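Local coordinates for protein putative TIM-barrel metal-dependent hydrolase (Mycobacterium avium subsp. paratuberculosis S397, PDB 4DZI) that probably acts as a metal-dependent hydrolase of the amidohydrolase superfamily, holding a pair of metal ions, here cadmium, in a TIM-barrel active site, at residues Arg33-Thr45 / Val48-Thr61. Numbering follows the deposited sequence.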
# COMPACT_ATOMS: atom_id res chain seq x y z
N ARG C 33 16.03 -30.16 10.65
CA ARG C 33 15.58 -29.22 11.67
C ARG C 33 15.49 -27.82 11.08
O ARG C 33 14.62 -27.03 11.47
CB ARG C 33 16.54 -29.20 12.87
CG ARG C 33 16.83 -30.60 13.44
CD ARG C 33 15.57 -31.40 13.75
NE ARG C 33 16.01 -32.70 14.28
CZ ARG C 33 15.23 -33.68 14.71
NH1 ARG C 33 13.90 -33.57 14.73
NH2 ARG C 33 15.79 -34.80 15.16
N ARG C 34 16.38 -27.51 10.15
CA ARG C 34 16.37 -26.20 9.53
C ARG C 34 15.11 -25.91 8.71
O ARG C 34 14.71 -24.75 8.56
CB ARG C 34 17.62 -25.95 8.70
CG ARG C 34 18.83 -25.65 9.58
CD ARG C 34 20.13 -25.84 8.81
NE ARG C 34 20.31 -24.80 7.81
CZ ARG C 34 21.42 -24.67 7.08
NH1 ARG C 34 22.44 -25.50 7.26
NH2 ARG C 34 21.51 -23.71 6.18
N GLY C 35 14.53 -26.97 8.15
CA GLY C 35 13.33 -26.87 7.31
C GLY C 35 12.06 -27.01 8.12
O GLY C 35 11.98 -26.60 9.27
N VAL C 36 11.07 -27.67 7.54
CA VAL C 36 9.82 -27.93 8.16
C VAL C 36 9.84 -29.21 9.00
O VAL C 36 10.29 -30.26 8.51
CB VAL C 36 8.72 -28.09 7.08
CG1 VAL C 36 7.39 -28.43 7.74
CG2 VAL C 36 8.64 -26.85 6.21
N GLN C 37 9.35 -29.11 10.24
CA GLN C 37 9.05 -30.29 11.08
C GLN C 37 7.63 -30.18 11.56
O GLN C 37 7.14 -29.08 11.84
CB GLN C 37 9.90 -30.34 12.35
CG GLN C 37 11.39 -30.28 12.19
CD GLN C 37 12.05 -30.34 13.56
OE1 GLN C 37 12.10 -31.41 14.19
NE2 GLN C 37 12.53 -29.21 14.05
N MET C 38 7.00 -31.34 11.73
CA MET C 38 5.68 -31.40 12.33
C MET C 38 5.82 -31.98 13.73
O MET C 38 6.21 -33.13 13.89
CB MET C 38 4.77 -32.26 11.43
CG MET C 38 4.55 -31.61 10.06
SD MET C 38 3.67 -30.03 10.15
CE MET C 38 3.53 -29.63 8.41
N LEU C 39 5.58 -31.16 14.75
CA LEU C 39 5.73 -31.65 16.11
C LEU C 39 4.37 -31.69 16.80
O LEU C 39 3.50 -30.89 16.52
CB LEU C 39 6.72 -30.74 16.88
CG LEU C 39 8.11 -30.57 16.27
CD1 LEU C 39 8.98 -29.68 17.15
CD2 LEU C 39 8.74 -31.94 16.10
N SER C 40 4.19 -32.63 17.72
CA SER C 40 2.91 -32.82 18.35
C SER C 40 2.94 -32.46 19.83
O SER C 40 3.89 -32.84 20.52
CB SER C 40 2.49 -34.27 18.18
OG SER C 40 1.23 -34.49 18.79
N ASP C 41 1.92 -31.75 20.32
CA ASP C 41 1.74 -31.58 21.76
C ASP C 41 0.84 -32.68 22.33
O ASP C 41 0.37 -32.57 23.46
CB ASP C 41 1.18 -30.18 22.10
CG ASP C 41 -0.24 -29.96 21.57
OD1 ASP C 41 -0.97 -30.95 21.41
OD2 ASP C 41 -0.62 -28.78 21.33
N GLY C 42 0.61 -33.74 21.55
CA GLY C 42 -0.29 -34.83 21.98
C GLY C 42 -1.72 -34.71 21.47
O GLY C 42 -2.36 -35.72 21.16
N LYS C 43 -2.24 -33.49 21.39
CA LYS C 43 -3.56 -33.23 20.81
C LYS C 43 -3.46 -32.61 19.42
O LYS C 43 -4.22 -32.96 18.52
CB LYS C 43 -4.38 -32.29 21.71
CG LYS C 43 -4.92 -32.95 22.97
CD LYS C 43 -3.94 -33.97 23.52
CE LYS C 43 -4.34 -34.48 24.90
NZ LYS C 43 -4.09 -33.47 25.96
N ARG C 44 -2.53 -31.67 19.26
CA ARG C 44 -2.47 -30.86 18.04
C ARG C 44 -1.11 -31.03 17.44
O ARG C 44 -0.13 -31.28 18.15
CB ARG C 44 -2.70 -29.38 18.34
CG ARG C 44 -4.14 -28.97 18.64
CD ARG C 44 -4.23 -27.47 18.89
NE ARG C 44 -4.05 -26.68 17.68
CZ ARG C 44 -4.13 -25.35 17.63
NH1 ARG C 44 -4.38 -24.64 18.73
NH2 ARG C 44 -3.96 -24.72 16.47
N THR C 45 -1.05 -30.91 16.11
CA THR C 45 0.21 -30.89 15.40
C THR C 45 0.56 -29.47 14.99
O THR C 45 -0.31 -28.68 14.57
CB THR C 45 0.11 -31.75 14.13
OG1 THR C 45 -0.20 -33.08 14.51
CG2 THR C 45 1.40 -31.75 13.34
N VAL C 48 6.76 -26.58 12.59
CA VAL C 48 7.87 -25.90 13.23
C VAL C 48 8.92 -25.78 12.15
O VAL C 48 9.48 -26.79 11.67
CB VAL C 48 8.36 -26.69 14.46
CG1 VAL C 48 9.55 -25.98 15.11
CG2 VAL C 48 7.23 -26.84 15.47
N ILE C 49 9.17 -24.54 11.75
CA ILE C 49 9.97 -24.23 10.56
C ILE C 49 11.20 -23.44 10.98
O ILE C 49 11.07 -22.37 11.58
CB ILE C 49 9.14 -23.42 9.53
CG1 ILE C 49 7.80 -24.14 9.29
CG2 ILE C 49 9.97 -23.25 8.23
CD1 ILE C 49 6.86 -23.43 8.29
N GLY C 50 12.38 -24.00 10.70
CA GLY C 50 13.64 -23.45 11.22
C GLY C 50 13.58 -23.22 12.74
O GLY C 50 14.00 -22.16 13.23
N ASP C 51 13.02 -24.18 13.46
CA ASP C 51 12.95 -24.16 14.92
C ASP C 51 11.96 -23.16 15.49
O ASP C 51 11.95 -22.91 16.69
CB ASP C 51 14.34 -23.92 15.55
CG ASP C 51 15.13 -25.21 15.77
OD1 ASP C 51 14.62 -26.31 15.48
OD2 ASP C 51 16.27 -25.11 16.27
N ARG C 52 11.08 -22.62 14.65
CA ARG C 52 10.08 -21.67 15.12
C ARG C 52 8.68 -22.11 14.73
O ARG C 52 8.42 -22.42 13.58
CB ARG C 52 10.38 -20.28 14.55
CG ARG C 52 9.36 -19.24 14.89
CD ARG C 52 9.76 -17.92 14.24
NE ARG C 52 8.99 -16.78 14.73
CZ ARG C 52 8.96 -15.58 14.15
NH1 ARG C 52 9.65 -15.36 13.04
NH2 ARG C 52 8.24 -14.61 14.68
N VAL C 53 7.76 -22.15 15.70
CA VAL C 53 6.40 -22.55 15.40
C VAL C 53 5.81 -21.57 14.42
O VAL C 53 5.93 -20.36 14.60
CB VAL C 53 5.55 -22.61 16.66
CG1 VAL C 53 4.13 -23.02 16.31
CG2 VAL C 53 6.18 -23.61 17.65
N ASN C 54 5.18 -22.09 13.37
CA ASN C 54 4.61 -21.22 12.33
C ASN C 54 3.09 -21.27 12.42
O ASN C 54 2.55 -22.28 12.78
CB ASN C 54 5.06 -21.75 10.96
CG ASN C 54 4.55 -20.91 9.82
OD1 ASN C 54 3.56 -21.27 9.19
ND2 ASN C 54 5.22 -19.81 9.53
N HIS C 55 2.42 -20.18 12.06
CA HIS C 55 0.99 -20.10 12.27
C HIS C 55 0.25 -19.78 11.01
O HIS C 55 -0.90 -19.35 11.06
CB HIS C 55 0.66 -19.07 13.36
CG HIS C 55 1.24 -19.44 14.71
ND1 HIS C 55 0.72 -20.44 15.48
CD2 HIS C 55 2.33 -18.91 15.42
CE1 HIS C 55 1.45 -20.54 16.62
NE2 HIS C 55 2.43 -19.60 16.58
N PHE C 56 0.86 -20.00 9.85
CA PHE C 56 0.24 -19.60 8.60
C PHE C 56 -0.99 -20.45 8.33
O PHE C 56 -2.06 -19.91 7.95
CB PHE C 56 1.23 -19.73 7.43
CG PHE C 56 0.62 -19.42 6.07
CD1 PHE C 56 0.24 -18.12 5.74
CD2 PHE C 56 0.45 -20.43 5.14
CE1 PHE C 56 -0.31 -17.84 4.49
CE2 PHE C 56 -0.08 -20.16 3.88
CZ PHE C 56 -0.46 -18.87 3.55
N ILE C 57 -0.87 -21.75 8.61
CA ILE C 57 -2.04 -22.65 8.54
C ILE C 57 -2.44 -23.01 9.98
O ILE C 57 -1.63 -23.59 10.72
CB ILE C 57 -1.71 -23.93 7.75
CG1 ILE C 57 -1.26 -23.61 6.29
CG2 ILE C 57 -2.88 -24.91 7.79
CD1 ILE C 57 -2.27 -22.81 5.46
N PRO C 58 -3.69 -22.72 10.38
CA PRO C 58 -4.14 -23.03 11.75
C PRO C 58 -4.09 -24.51 12.12
O PRO C 58 -3.87 -24.84 13.29
CB PRO C 58 -5.59 -22.50 11.77
CG PRO C 58 -5.63 -21.44 10.72
CD PRO C 58 -4.68 -21.91 9.64
N ASN C 59 -4.29 -25.41 11.15
CA ASN C 59 -4.16 -26.85 11.42
C ASN C 59 -3.52 -27.56 10.25
O ASN C 59 -4.18 -27.81 9.25
CB ASN C 59 -5.54 -27.47 11.71
CG ASN C 59 -5.47 -28.95 11.94
OD1 ASN C 59 -4.40 -29.50 12.12
ND2 ASN C 59 -6.62 -29.60 11.95
N PRO C 60 -2.21 -27.91 10.36
CA PRO C 60 -1.51 -28.50 9.22
C PRO C 60 -1.97 -29.90 8.89
O PRO C 60 -1.61 -30.42 7.82
CB PRO C 60 -0.04 -28.48 9.66
CG PRO C 60 -0.12 -28.50 11.16
CD PRO C 60 -1.31 -27.67 11.51
N THR C 61 -2.77 -30.54 9.76
CA THR C 61 -3.31 -31.86 9.35
C THR C 61 -4.51 -31.69 8.41
O THR C 61 -4.96 -32.67 7.82
CB THR C 61 -3.81 -32.75 10.52
OG1 THR C 61 -5.05 -32.23 11.00
CG2 THR C 61 -2.77 -32.82 11.66
O HOH W 1 12.18 -26.82 12.45
O HOH W 2 -3.46 -30.43 14.58
O HOH W 3 -1.84 -26.34 15.07
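Leu39 lays its CD1 methyl against CG2 of Val48, 3.7 Å away, the two side chains crossing at about a right angle. Val48 itself pairs with Gln37 as a hydrogen-bonded antiparallel pair: Val48 N reaches Gln37 O at 2.6 Å and a nearly straight 172°, and Gln37 N returns a bond to Val48 O. Val36 and Ile49 form the adjoining non-hydrogen-bonded pair. Their side chains lie side by side on the other face of the sheet, CG2 of Val36 meeting CG1 of Ile49, where Val128 and Ala131 cover them. The strands 36-40 and 45-49 thus make a beta hairpin, which a type I' turn from Ile49 to Arg52 joins to the short third strand 52-53. Gly50, at positive phi within that turn, gives its N-H to Gly35 O. One water accepts from Gln37 NE2 and Asp51 N and also lies within hydrogen-bonding distance of Arg33 O and Val48 O, bridging the segments. The amide's OE1 meanwhile accepts a hydrogen bond from Arg33 NH1 at 2.9 Å, the donor standing above the carbonyl plane, so both ends of the Gln37 amide are engaged. Beyond the turn the chain returns to the hairpin, bringing Pro58 and Pro60 against Met38, Arg44 and Thr45. There the bend of Met38 at chi2 (-64°) brings CE within 4.0 Å of Pro60 CB, while Thr45 O sits 3.4 Å from Pro60 CD. Arg44, bent at chi3 (72°), presents the edge of its guanidinium to Pro58 O, NH2 donating in the carbonyl plane through a long and bent bond (3.2 Å).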